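Local coordinates for protein putative phosphomethylpyrimidine kinase (Bacteroides thetaiotaomicron, PDB 3MBH) that probably phosphorylates pyridoxal at the expense of ATP, and binds pyridoxal within a ribokinase-like fold, at residues A[12-17]-A[22-27]; A[39-44]-A[69-74]; A[162-167]-A[208-213]; A[232-237]-A[242-247]; A[248-253]-A[281-286]. One frame throughout, in Å; residues are numbered along the deposited sequence.

Contact 1: residues A[12-17]-A[22-27]; sequences AVHDLS and VSLTVV. With PXL (3-hydroxy-5-(hydroxymethyl)-2-methylisonicotinaldehyde), chain G.
Asp-15, at the break in strand 9-17, meets Ser-23, the N-cap residue of helix 24-33. The hydroxyl of Ser-23 lies 2.7 Å from Asp-15 OD2 and 3.0 Å from Asp-15 O. Next along the helix, Leu-24 N donates to that same Asp-15 O at 3.0 Å. Ser-17 OG gives its proton to Asp-15 OD2, while OD1 faces the pyridine nitrogen N1 of pyridoxal at 2.6 Å. Asp-15 CG stands between its own N and carbonyl carbon (chi1 72°), which brings the carboxylate round to the helix start and the ligand. An asparagine here would probably weaken the grip on N1 and leave the Ser-17 and Ser-23 hydroxyls without a charged partner. His-14 and Val-27 cross at about a right angle, with Val-27 CG2 over one face of the imidazole, 3.9 Å from its centroid and 10° off the ring normal, a CH-pi contact. Leu-16 and Leu-24 cross in the same way, and Leu-24 CD2 reaches Ala-12 CB at 3.7 Å. Val-22 turns its CB to pyridoxal C6 and its CG2 to Ser-17. The strand and helix open a beta-alpha-beta unit completed by strand 37-40, with helix 223-236 against Val-22 and Val-27 and strand 80-83 along Val-13.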
# COMPACT_ATOMS: atom_id res chain seq x y z
N ALA A 12 -0.59 -11.94 26.71
CA ALA A 12 -1.42 -12.92 26.05
C ALA A 12 -1.39 -14.24 26.82
O ALA A 12 -0.37 -14.95 26.82
CB ALA A 12 -0.98 -13.12 24.58
N VAL A 13 -2.47 -14.52 27.52
CA VAL A 13 -2.62 -15.70 28.39
C VAL A 13 -3.40 -16.80 27.61
O VAL A 13 -4.61 -16.91 27.70
CB VAL A 13 -3.30 -15.35 29.75
CG1 VAL A 13 -3.19 -16.55 30.72
CG2 VAL A 13 -2.69 -14.01 30.34
N HIS A 14 -2.65 -17.56 26.81
CA HIS A 14 -3.16 -18.53 25.90
C HIS A 14 -2.13 -19.64 25.83
O HIS A 14 -0.97 -19.46 26.21
CB HIS A 14 -3.30 -17.96 24.48
CG HIS A 14 -4.27 -16.82 24.36
ND1 HIS A 14 -5.53 -16.98 23.83
CD2 HIS A 14 -4.13 -15.49 24.60
CE1 HIS A 14 -6.16 -15.82 23.83
NE2 HIS A 14 -5.34 -14.89 24.29
N ASP A 15 -2.56 -20.78 25.31
CA ASP A 15 -1.68 -21.87 25.02
C ASP A 15 -0.82 -21.67 23.74
O ASP A 15 -1.09 -20.81 22.89
CB ASP A 15 -2.48 -23.14 24.94
CG ASP A 15 -3.33 -23.19 23.70
OD1 ASP A 15 -4.52 -22.72 23.75
OD2 ASP A 15 -2.77 -23.60 22.64
N LEU A 16 0.25 -22.48 23.64
CA LEU A 16 1.08 -22.58 22.45
C LEU A 16 0.85 -23.94 21.85
O LEU A 16 1.20 -24.96 22.46
CB LEU A 16 2.55 -22.40 22.76
CG LEU A 16 3.53 -22.27 21.54
CD1 LEU A 16 3.36 -20.91 20.83
CD2 LEU A 16 4.96 -22.46 21.93
N SER A 17 0.22 -23.93 20.67
CA SER A 17 -0.05 -25.10 19.90
C SER A 17 0.77 -25.10 18.59
O SER A 17 0.73 -24.17 17.82
CB SER A 17 -1.53 -25.18 19.53
OG SER A 17 -2.30 -25.63 20.60
N VAL A 22 -4.68 -21.66 16.34
CA VAL A 22 -5.40 -21.33 17.55
C VAL A 22 -4.46 -20.53 18.43
O VAL A 22 -3.25 -20.48 18.20
CB VAL A 22 -5.87 -22.58 18.33
CG1 VAL A 22 -6.96 -23.35 17.53
CG2 VAL A 22 -4.66 -23.50 18.75
N SER A 23 -5.02 -19.90 19.43
CA SER A 23 -4.28 -19.44 20.60
C SER A 23 -3.04 -18.57 20.23
O SER A 23 -3.15 -17.67 19.39
CB SER A 23 -3.97 -20.61 21.52
OG SER A 23 -3.21 -21.64 20.89
N LEU A 24 -1.88 -18.78 20.84
CA LEU A 24 -0.75 -17.86 20.61
C LEU A 24 -0.30 -17.73 19.12
O LEU A 24 0.14 -16.64 18.69
CB LEU A 24 0.48 -18.20 21.49
CG LEU A 24 0.27 -17.91 22.98
CD1 LEU A 24 1.49 -18.51 23.78
CD2 LEU A 24 0.05 -16.44 23.27
N THR A 25 -0.41 -18.80 18.35
CA THR A 25 0.04 -18.76 16.98
C THR A 25 -0.94 -17.98 16.11
O THR A 25 -0.65 -17.74 14.94
CB THR A 25 0.29 -20.15 16.39
OG1 THR A 25 -0.89 -20.96 16.51
CG2 THR A 25 1.43 -20.83 17.08
N VAL A 26 -2.06 -17.53 16.69
CA VAL A 26 -2.99 -16.60 16.02
C VAL A 26 -2.84 -15.20 16.63
O VAL A 26 -2.77 -14.20 15.91
CB VAL A 26 -4.42 -17.22 16.16
CG1 VAL A 26 -5.50 -16.21 16.00
CG2 VAL A 26 -4.58 -18.40 15.13
N VAL A 27 -2.81 -15.13 17.96
CA VAL A 27 -2.77 -13.87 18.69
C VAL A 27 -1.51 -13.09 18.40
O VAL A 27 -1.56 -11.88 18.21
CB VAL A 27 -2.86 -14.14 20.23
CG1 VAL A 27 -2.70 -12.84 21.02
CG2 VAL A 27 -4.20 -14.83 20.59
OP4 PXL G . -9.43 -20.95 21.38
C5A PXL G . -9.62 -22.21 20.76
C5 PXL G . -8.53 -23.17 21.24
C6 PXL G . -7.35 -22.79 21.84
N1 PXL G . -6.45 -23.69 22.26
C2 PXL G . -6.54 -25.03 22.12
C3 PXL G . -7.75 -25.55 21.47
C4 PXL G . -8.77 -24.57 21.05
C4A PXL G . -10.00 -24.92 20.34
O4A PXL G . -9.99 -26.03 19.92
O3 PXL G . -8.01 -26.86 21.30
C2A PXL G . -5.36 -25.84 22.62
O HOH W 1 -0.85 -21.56 19.61
O HOH W 2 -0.14 -23.31 15.41

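Contact 2: residues A[39-44]-A[69-74]; sequences CPLPTA and AEWKKL
Trp-71 reaches from helix 64-73 to the backbone at the end of strand 37-40, and its indole makes all the contacts between 39-44 and 69-74. From CB, which points toward the strand, CG lies anti to the carbonyl carbon (chi1 -77°), and the ring carries the six-membered half outward. NE1, on the five-membered half, donates to Ser-47 O of the second subunit. Further out, CZ2 comes 3.5 Å from Pro-40 O, which lies at the ring edge near its plane. The outermost carbon, CH2, is 3.8 Å from Cys-39 O and also 3.8 Å from Leu-41 CB. In this ribokinase-like alpha/beta fold, strand 37-40 runs parallel to strand 9-17 in the main sheet, and helix 64-73 packs beside it. CZ3, next round the ring, still approaches Leu-41 CB at 4.2 Å. An alanine in place of Trp-71 would remove the whole indole, and the likely result is a gap beside Pro-40 and Leu-41 and a Ser-47 carbonyl of the second subunit left without this donor. Phe-78 meets the indole edge-to-face, and Phe-102 of helix 91-102 packs on it as well. Leu-41 also touches Ile-67 and Ile-68, one turn back along the same helix.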
# COMPACT_ATOMS: atom_id res chain seq x y z
N CYS A 39 3.17 -10.30 24.55
CA CYS A 39 4.02 -10.90 25.57
C CYS A 39 3.30 -12.12 26.09
O CYS A 39 2.38 -12.02 26.93
CB CYS A 39 4.29 -9.92 26.68
SG CYS A 39 5.24 -8.51 26.20
N PRO A 40 3.71 -13.30 25.63
CA PRO A 40 3.00 -14.53 26.01
C PRO A 40 3.22 -14.98 27.47
O PRO A 40 4.38 -14.99 27.95
CB PRO A 40 3.57 -15.59 25.08
CG PRO A 40 4.92 -15.04 24.64
CD PRO A 40 4.80 -13.54 24.67
N LEU A 41 2.10 -15.29 28.13
CA LEU A 41 2.04 -16.04 29.38
C LEU A 41 1.38 -17.37 29.03
O LEU A 41 0.18 -17.49 29.07
CB LEU A 41 1.20 -15.33 30.43
CG LEU A 41 1.19 -15.96 31.83
CD1 LEU A 41 2.62 -16.08 32.36
CD2 LEU A 41 0.28 -15.14 32.76
N PRO A 42 2.19 -18.37 28.64
CA PRO A 42 1.66 -19.57 28.05
C PRO A 42 1.00 -20.50 29.08
O PRO A 42 1.54 -20.69 30.16
CB PRO A 42 2.90 -20.22 27.41
CG PRO A 42 4.05 -19.73 28.28
CD PRO A 42 3.67 -18.34 28.65
N THR A 43 -0.20 -20.99 28.75
CA THR A 43 -1.02 -21.77 29.68
C THR A 43 -0.76 -23.27 29.57
O THR A 43 -1.07 -24.03 30.52
CB THR A 43 -2.49 -21.48 29.43
OG1 THR A 43 -2.80 -21.82 28.06
CG2 THR A 43 -2.82 -19.92 29.70
N ALA A 44 -0.21 -23.68 28.44
CA ALA A 44 -0.03 -25.08 28.08
C ALA A 44 0.79 -25.13 26.80
O ALA A 44 0.81 -24.17 26.06
CB ALA A 44 -1.37 -25.81 27.85
N ALA A 69 6.27 -13.59 38.49
CA ALA A 69 7.16 -13.06 39.48
C ALA A 69 8.31 -12.30 38.83
O ALA A 69 8.69 -11.23 39.33
CB ALA A 69 7.70 -14.16 40.41
N GLU A 70 8.82 -12.82 37.70
CA GLU A 70 9.89 -12.15 36.98
C GLU A 70 9.36 -10.87 36.36
O GLU A 70 10.04 -9.84 36.36
CB GLU A 70 10.48 -13.03 35.88
CG GLU A 70 11.16 -14.29 36.37
CD GLU A 70 12.26 -14.00 37.37
OE1 GLU A 70 13.07 -13.11 37.13
OE2 GLU A 70 12.32 -14.68 38.43
N TRP A 71 8.14 -10.93 35.84
CA TRP A 71 7.56 -9.76 35.21
C TRP A 71 7.42 -8.61 36.23
O TRP A 71 7.66 -7.43 35.92
CB TRP A 71 6.25 -10.12 34.58
CG TRP A 71 6.39 -10.87 33.28
CD1 TRP A 71 7.55 -11.18 32.61
CD2 TRP A 71 5.32 -11.34 32.45
NE1 TRP A 71 7.25 -11.83 31.44
CE2 TRP A 71 5.90 -11.94 31.32
CE3 TRP A 71 3.94 -11.34 32.57
CZ2 TRP A 71 5.11 -12.52 30.32
CZ3 TRP A 71 3.19 -11.88 31.61
CH2 TRP A 71 3.75 -12.48 30.48
N LYS A 72 7.09 -8.97 37.47
CA LYS A 72 7.02 -7.98 38.53
C LYS A 72 8.39 -7.41 38.80
O LYS A 72 8.49 -6.21 38.96
CB LYS A 72 6.44 -8.55 39.81
CG LYS A 72 4.96 -8.91 39.73
CD LYS A 72 4.31 -9.10 41.11
CE LYS A 72 2.89 -9.61 40.94
NZ LYS A 72 2.27 -9.91 42.21
N LYS A 73 9.44 -8.25 38.84
CA LYS A 73 10.81 -7.74 39.07
C LYS A 73 11.25 -6.84 37.95
O LYS A 73 11.94 -5.89 38.21
CB LYS A 73 11.88 -8.82 39.16
CG LYS A 73 11.70 -9.80 40.25
CD LYS A 73 12.74 -10.92 40.09
CE LYS A 73 12.69 -11.89 41.24
NZ LYS A 73 13.51 -13.10 40.94
N LEU A 74 10.86 -7.15 36.72
CA LEU A 74 11.21 -6.31 35.56
C LEU A 74 10.44 -5.00 35.54
O LEU A 74 10.76 -4.13 34.73
CB LEU A 74 10.91 -7.01 34.24
CG LEU A 74 11.85 -8.15 33.83
CD1 LEU A 74 11.26 -8.87 32.65
CD2 LEU A 74 13.23 -7.61 33.53

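Contact 3: residues A[162-167]-A[208-213]; sequences STDEEL and YWKVTC
Lys-210 extends from strand 207-213 and sets its ammonium group before the carboxylate of Asp-164, in the first turn of helix 164-176. The two side chains cross at about a right angle. Lys-210 NZ lies 3.3 Å from Asp-164 OD1, which receives it through its syn lone pair, and a weak second bond goes from NZ to OD2. Both are at the long end for a salt bridge, so NZ straddles the two oxygens without a short bond to either. Lys-210 CG is anti to its backbone N (chi1 175°) and the chain stays straight beyond it, which carries the amine clear of the strand. OD1 has a second and stronger partner in the hydroxyl of Tyr-199 on strand 195-202, and NZ makes a weak bond to that hydroxyl too, closing a triangle of polar groups.

The first-turn amides are met by a capping box: Thr-163 OG1 accepts from Glu-166 N at 2.9 Å, and Glu-166 OE1 accepts from Thr-163 N at 2.7 Å. This pairing is likely to steady the turn that carries Asp-164. Backbone O of Thr-163 takes Leu-167 N, the first helical bond. The salt bridge lies at the surface, where the start of helix 164-176 meets an antiparallel part of the main sheet; strand 207-213 runs there between strands 195-202 and 288-290, and Leu-290 packs against both Asp-164 and Lys-210.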
# COMPACT_ATOMS: atom_id res chain seq x y z
N SER A 162 -32.71 -19.04 19.82
CA SER A 162 -33.09 -17.89 20.65
C SER A 162 -33.42 -16.70 19.77
O SER A 162 -32.84 -16.55 18.73
CB SER A 162 -31.97 -17.49 21.62
OG SER A 162 -31.77 -18.50 22.61
N THR A 163 -34.34 -15.84 20.22
CA THR A 163 -34.71 -14.61 19.53
C THR A 163 -33.71 -13.49 19.79
O THR A 163 -32.89 -13.59 20.70
CB THR A 163 -36.10 -14.12 19.97
OG1 THR A 163 -36.06 -13.64 21.32
CG2 THR A 163 -37.15 -15.24 19.84
N ASP A 164 -33.77 -12.43 18.97
CA ASP A 164 -32.97 -11.22 19.22
C ASP A 164 -33.23 -10.73 20.63
O ASP A 164 -32.28 -10.44 21.37
CB ASP A 164 -33.28 -10.09 18.22
CG ASP A 164 -32.65 -10.31 16.89
OD1 ASP A 164 -32.00 -11.36 16.74
OD2 ASP A 164 -32.81 -9.47 15.98
N GLU A 165 -34.50 -10.64 20.99
CA GLU A 165 -34.90 -10.23 22.33
C GLU A 165 -34.25 -11.06 23.41
O GLU A 165 -33.77 -10.51 24.39
CB GLU A 165 -36.41 -10.31 22.50
CG GLU A 165 -36.93 -9.43 23.62
N GLU A 166 -34.19 -12.38 23.22
CA GLU A 166 -33.54 -13.25 24.21
C GLU A 166 -32.01 -13.08 24.22
O GLU A 166 -31.38 -13.12 25.29
CB GLU A 166 -33.90 -14.73 23.98
CG GLU A 166 -35.43 -15.08 24.06
CD GLU A 166 -35.71 -16.51 23.61
OE1 GLU A 166 -35.11 -16.96 22.61
OE2 GLU A 166 -36.50 -17.21 24.27
N LEU A 167 -31.42 -12.89 23.04
CA LEU A 167 -29.99 -12.63 22.99
C LEU A 167 -29.65 -11.32 23.67
O LEU A 167 -28.65 -11.26 24.36
CB LEU A 167 -29.44 -12.69 21.57
CG LEU A 167 -29.49 -14.15 21.12
CD1 LEU A 167 -29.90 -14.26 19.69
CD2 LEU A 167 -28.19 -14.87 21.36
N TYR A 208 -26.86 -2.06 21.71
CA TYR A 208 -26.86 -3.45 21.26
C TYR A 208 -26.61 -3.51 19.76
O TYR A 208 -27.21 -2.74 19.01
CB TYR A 208 -28.23 -4.09 21.52
CG TYR A 208 -28.59 -4.21 22.97
CD1 TYR A 208 -29.20 -3.15 23.67
CD2 TYR A 208 -28.37 -5.41 23.65
CE1 TYR A 208 -29.51 -3.27 25.02
CE2 TYR A 208 -28.68 -5.53 24.97
CZ TYR A 208 -29.23 -4.46 25.66
OH TYR A 208 -29.53 -4.66 26.99
N TRP A 209 -25.76 -4.42 19.32
CA TRP A 209 -25.36 -4.53 17.93
C TRP A 209 -25.53 -5.93 17.43
O TRP A 209 -25.35 -6.86 18.17
CB TRP A 209 -23.88 -4.17 17.78
CG TRP A 209 -23.58 -2.82 18.26
CD1 TRP A 209 -23.13 -2.49 19.50
CD2 TRP A 209 -23.79 -1.60 17.56
NE1 TRP A 209 -23.04 -1.11 19.61
CE2 TRP A 209 -23.40 -0.55 18.41
CE3 TRP A 209 -24.24 -1.28 16.28
CZ2 TRP A 209 -23.47 0.79 18.03
CZ3 TRP A 209 -24.31 0.05 15.91
CH2 TRP A 209 -23.94 1.07 16.80
N LYS A 210 -25.78 -6.06 16.14
CA LYS A 210 -25.79 -7.34 15.49
C LYS A 210 -25.11 -7.27 14.11
O LYS A 210 -25.25 -6.28 13.37
CB LYS A 210 -27.25 -7.78 15.33
CG LYS A 210 -27.49 -9.08 14.54
CD LYS A 210 -29.01 -9.37 14.49
CE LYS A 210 -29.39 -10.58 13.64
NZ LYS A 210 -30.90 -10.86 13.70
N VAL A 211 -24.42 -8.32 13.74
CA VAL A 211 -23.86 -8.41 12.39
C VAL A 211 -24.05 -9.84 11.91
O VAL A 211 -23.90 -10.76 12.68
CB VAL A 211 -22.40 -7.93 12.38
CG1 VAL A 211 -21.54 -8.75 13.31
CG2 VAL A 211 -21.84 -7.89 10.99
N THR A 212 -24.46 -10.01 10.67
CA THR A 212 -24.73 -11.33 10.11
C THR A 212 -23.71 -11.55 9.02
O THR A 212 -23.50 -10.67 8.22
CB THR A 212 -26.16 -11.42 9.51
OG1 THR A 212 -27.10 -11.34 10.59
CG2 THR A 212 -26.41 -12.78 8.75
N CYS A 213 -23.13 -12.74 8.97
CA CYS A 213 -22.10 -13.01 7.99
C CYS A 213 -22.29 -14.36 7.35
O CYS A 213 -22.86 -15.27 7.96
CB CYS A 213 -20.76 -12.96 8.67
SG CYS A 213 -20.46 -11.33 9.38

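Contact 4: residues A[232-237]-A[242-247]; sequences TGSLMQ and PMALDR
Ala-244 and Arg-247 carry the second helix's share of this contact, and Ser-234, Leu-235 and Gln-237 that of the first. The segment starts at Pro-242, which packs on Trp-209 of strand 207-213. Met-243, a selenomethionine, stays at the margin: its backbone carbonyl carbon comes within 4.3 Å of Ser-234 OG, while the end of its side chain leads away to Ile-283. Ala-244 is where the two segments come nearest, its CA 5.3 Å from that of Ser-234. Its small methyl lets Ser-234 OG settle 3.1 Å from Ala-244 CA and allows Leu-235 CD2 to reach CB at 4.1 Å. The Ser-234 hydroxyl lies anti to its own backbone N (chi1 159°), directed at the neighbouring helix, and it is hydrogen-bonded to Asp-239 in the turn between the helices.

The two helices form a roughly antiparallel helical hairpin in the ribokinase-like fold. The axes of 232-236 and 242-247 are 8.9 Å apart at closest and run at 143° to each other. Leu-245 joins Pro-242 against Trp-209, and Asp-246 bonds to Ser-287, so this helix is held on its other flanks too.

One turn on from Ala-244, Arg-247 CD passes Ser-234, and a bend at chi3 swings the guanidinium across to Gln-237. Arg-247 NH1 donates to Gln-237 OE1 at 2.7 Å, an almost straight bond lying in the guanidinium plane, although the donor is tilted 28° from the carbonyl plane of the amide. NH1 is also salt-bridged to Asp-239. A water joins NH2 to Gln-237 NE2, and NH2 bonds to Leu-279 O, near Asp-280, a known zinc ligand of this protein whose metal is absent from this chain.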
# COMPACT_ATOMS: atom_id res chain seq x y z
N THR A 232 -9.58 -7.01 20.00
CA THR A 232 -8.66 -6.39 20.94
C THR A 232 -7.82 -5.34 20.28
O THR A 232 -7.71 -4.21 20.79
CB THR A 232 -7.74 -7.46 21.52
OG1 THR A 232 -8.57 -8.40 22.19
CG2 THR A 232 -6.74 -6.88 22.51
N GLY A 233 -7.21 -5.69 19.14
CA GLY A 233 -6.41 -4.75 18.43
C GLY A 233 -7.23 -3.52 17.97
O GLY A 233 -6.75 -2.40 18.05
N SER A 234 -8.43 -3.76 17.46
CA SER A 234 -9.26 -2.66 16.94
C SER A 234 -9.66 -1.71 18.07
O SER A 234 -9.60 -0.47 17.91
CB SER A 234 -10.46 -3.26 16.17
OG SER A 234 -11.55 -2.39 16.02
N LEU A 235 -10.10 -2.26 19.21
CA LEU A 235 -10.46 -1.42 20.38
C LEU A 235 -9.22 -0.65 20.86
O LEU A 235 -9.29 0.53 21.13
CB LEU A 235 -11.09 -2.25 21.50
CG LEU A 235 -12.47 -2.90 21.20
CD1 LEU A 235 -12.92 -3.81 22.33
CD2 LEU A 235 -13.57 -1.80 20.90
N MSE A 236 -8.07 -1.32 20.93
CA MSE A 236 -6.83 -0.63 21.33
C MSE A 236 -6.39 0.43 20.34
O MSE A 236 -5.74 1.38 20.74
CB MSE A 236 -5.71 -1.62 21.56
CG MSE A 236 -5.97 -2.49 22.76
SE MSE A 236 -4.55 -3.76 23.00
CE MSE A 236 -3.29 -2.58 23.87
N GLN A 237 -6.77 0.30 19.07
CA GLN A 237 -6.52 1.38 18.11
C GLN A 237 -7.55 2.56 18.24
O GLN A 237 -7.48 3.53 17.51
CB GLN A 237 -6.47 0.86 16.67
CG GLN A 237 -5.28 0.00 16.38
CD GLN A 237 -5.34 -0.58 15.00
OE1 GLN A 237 -6.35 -0.45 14.33
NE2 GLN A 237 -4.24 -1.23 14.56
N PRO A 242 -18.87 -1.20 17.16
CA PRO A 242 -19.41 -1.75 15.92
C PRO A 242 -18.34 -1.83 14.83
O PRO A 242 -18.34 -2.77 14.03
CB PRO A 242 -20.57 -0.77 15.56
CG PRO A 242 -20.30 0.45 16.35
CD PRO A 242 -19.56 0.03 17.58
N MSE A 243 -17.38 -0.88 14.83
CA MSE A 243 -16.29 -0.94 13.86
C MSE A 243 -15.41 -2.18 14.12
O MSE A 243 -15.02 -2.84 13.16
CB MSE A 243 -15.46 0.35 13.86
CG MSE A 243 -14.18 0.23 13.06
SE MSE A 243 -14.59 0.28 11.16
CE MSE A 243 -15.03 2.21 11.02
N ALA A 244 -15.14 -2.49 15.40
CA ALA A 244 -14.37 -3.68 15.78
C ALA A 244 -15.05 -4.93 15.28
O ALA A 244 -14.41 -5.80 14.69
CB ALA A 244 -14.18 -3.76 17.30
N LEU A 245 -16.34 -5.03 15.51
CA LEU A 245 -17.14 -6.13 14.99
C LEU A 245 -17.04 -6.33 13.45
O LEU A 245 -16.96 -7.47 12.96
CB LEU A 245 -18.63 -5.92 15.35
CG LEU A 245 -19.02 -5.91 16.83
CD1 LEU A 245 -20.58 -5.65 17.00
CD2 LEU A 245 -18.59 -7.16 17.53
N ASP A 246 -17.09 -5.23 12.70
CA ASP A 246 -16.95 -5.27 11.23
C ASP A 246 -15.57 -5.70 10.80
O ASP A 246 -15.44 -6.58 9.95
CB ASP A 246 -17.31 -3.91 10.62
CG ASP A 246 -18.84 -3.72 10.57
OD1 ASP A 246 -19.50 -4.63 10.01
OD2 ASP A 246 -19.37 -2.72 11.07
N ARG A 247 -14.54 -5.13 11.42
CA ARG A 247 -13.17 -5.50 11.11
C ARG A 247 -12.95 -6.99 11.37
O ARG A 247 -12.37 -7.67 10.52
CB ARG A 247 -12.18 -4.67 11.89
CG ARG A 247 -12.19 -3.23 11.51
CD ARG A 247 -11.04 -2.42 12.16
NE ARG A 247 -9.74 -2.81 11.67
CZ ARG A 247 -8.60 -2.38 12.17
NH1 ARG A 247 -8.59 -1.53 13.20
NH2 ARG A 247 -7.45 -2.79 11.63
O HOH W 3 -4.48 -2.47 11.81

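Contact 5: residues A[248-253]-A[281-286]; sequences ATQFIL and MPIQMA
Helix 241-257 faces an irregular stretch before strand 288-290, and the backbones come closest at Gln-250 and Ile-283, whose CA atoms are 8.2 Å apart. In this ribokinase-like fold the stretch lies along the helix near the chain's C-terminal end. Gln-250 spans the distance with an extended side chain, CG anti to its carbonyl carbon (chi1 -68°). Gln-250 NE2 donates to Gln-284 O at 2.8 Å, nearly straight and within 2° of the amide plane. The other arm of the amide, OE1, accepts from a water that in turn accepts from Gln-284 N, so one primary amide serves both the carbonyl and, through the water, the NH of the same residue. That double hold would fix the rotation of the amide group.

Ile-283 supplies the apolar part: CG1 anti to the backbone N (chi1 167°) sends CD1 to the amide, 3.7 Å from Gln-250 CD. The same side chain also touches Asp-246 on the helix. Other copies of the protein gather here as well: Ile-283 O takes Gln-254 NE2 of the third subunit, and Met-285 of the fifth subunit packs on Gln-250. At the far end of the stretch, Ala-286 CB approaches Gln-250 NE2 at 4.5 Å.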
# COMPACT_ATOMS: atom_id res chain seq x y z
N ALA A 248 -13.39 -7.48 12.53
CA ALA A 248 -13.18 -8.90 12.93
C ALA A 248 -13.93 -9.86 12.00
O ALA A 248 -13.33 -10.80 11.48
CB ALA A 248 -13.56 -9.16 14.37
N THR A 249 -15.19 -9.58 11.70
CA THR A 249 -15.97 -10.47 10.86
C THR A 249 -15.49 -10.48 9.40
O THR A 249 -15.44 -11.53 8.76
CB THR A 249 -17.48 -10.18 10.99
OG1 THR A 249 -17.77 -8.79 10.76
CG2 THR A 249 -17.99 -10.60 12.43
N GLN A 250 -15.10 -9.32 8.87
CA GLN A 250 -14.63 -9.24 7.49
C GLN A 250 -13.29 -9.94 7.31
O GLN A 250 -13.09 -10.61 6.31
CB GLN A 250 -14.65 -7.80 7.00
CG GLN A 250 -16.17 -7.39 6.89
CD GLN A 250 -16.38 -5.98 6.40
OE1 GLN A 250 -15.64 -5.52 5.52
NE2 GLN A 250 -17.39 -5.28 6.97
N PHE A 251 -12.42 -9.84 8.30
CA PHE A 251 -11.12 -10.49 8.26
C PHE A 251 -11.31 -11.98 8.24
O PHE A 251 -10.74 -12.65 7.41
CB PHE A 251 -10.26 -10.10 9.46
CG PHE A 251 -8.88 -10.65 9.44
CD1 PHE A 251 -7.96 -10.21 8.49
CD2 PHE A 251 -8.48 -11.62 10.36
CE1 PHE A 251 -6.65 -10.73 8.48
CE2 PHE A 251 -7.20 -12.10 10.37
CZ PHE A 251 -6.28 -11.67 9.42
N ILE A 252 -12.17 -12.49 9.11
CA ILE A 252 -12.46 -13.92 9.17
C ILE A 252 -13.10 -14.43 7.87
O ILE A 252 -12.76 -15.50 7.41
CB ILE A 252 -13.38 -14.29 10.37
CG1 ILE A 252 -12.62 -14.07 11.68
CG2 ILE A 252 -13.87 -15.76 10.26
CD1 ILE A 252 -13.55 -14.01 12.89
N LEU A 253 -14.01 -13.66 7.30
CA LEU A 253 -14.65 -14.04 6.03
C LEU A 253 -13.62 -14.23 4.94
O LEU A 253 -13.66 -15.20 4.22
CB LEU A 253 -15.71 -13.03 5.58
CG LEU A 253 -16.49 -13.32 4.29
CD1 LEU A 253 -17.13 -14.74 4.31
CD2 LEU A 253 -17.60 -12.22 4.09
N MSE A 281 -7.08 -2.30 6.03
CA MSE A 281 -7.71 -1.61 4.93
C MSE A 281 -9.02 -0.89 5.30
O MSE A 281 -9.58 -1.15 6.35
CB MSE A 281 -7.98 -2.64 3.86
CG MSE A 281 -9.12 -3.48 4.25
SE MSE A 281 -9.29 -4.86 2.96
CE MSE A 281 -9.58 -3.78 1.41
N PRO A 282 -9.51 -0.01 4.41
CA PRO A 282 -10.84 0.56 4.58
C PRO A 282 -11.90 -0.53 4.79
O PRO A 282 -11.85 -1.57 4.15
CB PRO A 282 -11.11 1.28 3.26
CG PRO A 282 -9.77 1.60 2.69
CD PRO A 282 -8.86 0.50 3.19
N ILE A 283 -12.87 -0.25 5.63
CA ILE A 283 -13.92 -1.22 5.88
C ILE A 283 -15.33 -0.58 5.66
O ILE A 283 -15.54 0.63 5.89
CB ILE A 283 -13.62 -1.82 7.23
CG1 ILE A 283 -14.79 -2.63 7.75
CG2 ILE A 283 -13.08 -0.74 8.21
CD1 ILE A 283 -14.32 -3.76 8.54
N GLN A 284 -16.25 -1.33 5.08
CA GLN A 284 -17.61 -0.80 4.96
C GLN A 284 -18.39 -1.50 6.04
O GLN A 284 -18.19 -2.67 6.30
CB GLN A 284 -18.24 -0.98 3.56
CG GLN A 284 -19.82 -0.92 3.52
CD GLN A 284 -20.39 -1.00 2.10
OE1 GLN A 284 -19.64 -1.07 1.12
NE2 GLN A 284 -21.72 -0.95 1.99
N MSE A 285 -19.28 -0.77 6.68
CA MSE A 285 -19.95 -1.30 7.83
C MSE A 285 -21.15 -2.18 7.51
O MSE A 285 -21.97 -1.86 6.67
CB MSE A 285 -20.32 -0.17 8.77
CG MSE A 285 -19.08 0.32 9.54
SE MSE A 285 -19.57 1.49 10.99
CE MSE A 285 -19.24 0.26 12.37
N ALA A 286 -21.22 -3.29 8.22
CA ALA A 286 -22.32 -4.23 8.13
C ALA A 286 -23.10 -4.33 9.49
O ALA A 286 -24.27 -4.65 9.52
CB ALA A 286 -21.79 -5.54 7.71
O HOH W 4 -15.37 -3.67 3.37

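How the contacts relate
Contact 1 lies at the pyridoxal, lending Asp-15, Ser-17 and Val-22 to its pocket, whereas contact 2, with its centre about 14 Å away, shares the same sheet through strand 37-40. The two are joined by backbone bonds between neighbouring strands, Ala-12 O to Leu-41 N at 2.8 Å among them, and both touch the second subunit. Contacts 3, 4 and 5 form a second group: Cys-213 SG of contact 3 packs on Thr-249 CB of contact 5 at 3.6 Å, and Asp-246 OD1 of contact 4 meets Ala-286 N of contact 5 at 2.8 Å. Contacts 4 and 5 share helix 241-257, with centres about 10 Å apart. Contact 3 is remote from contact 1, about 28 Å between centres.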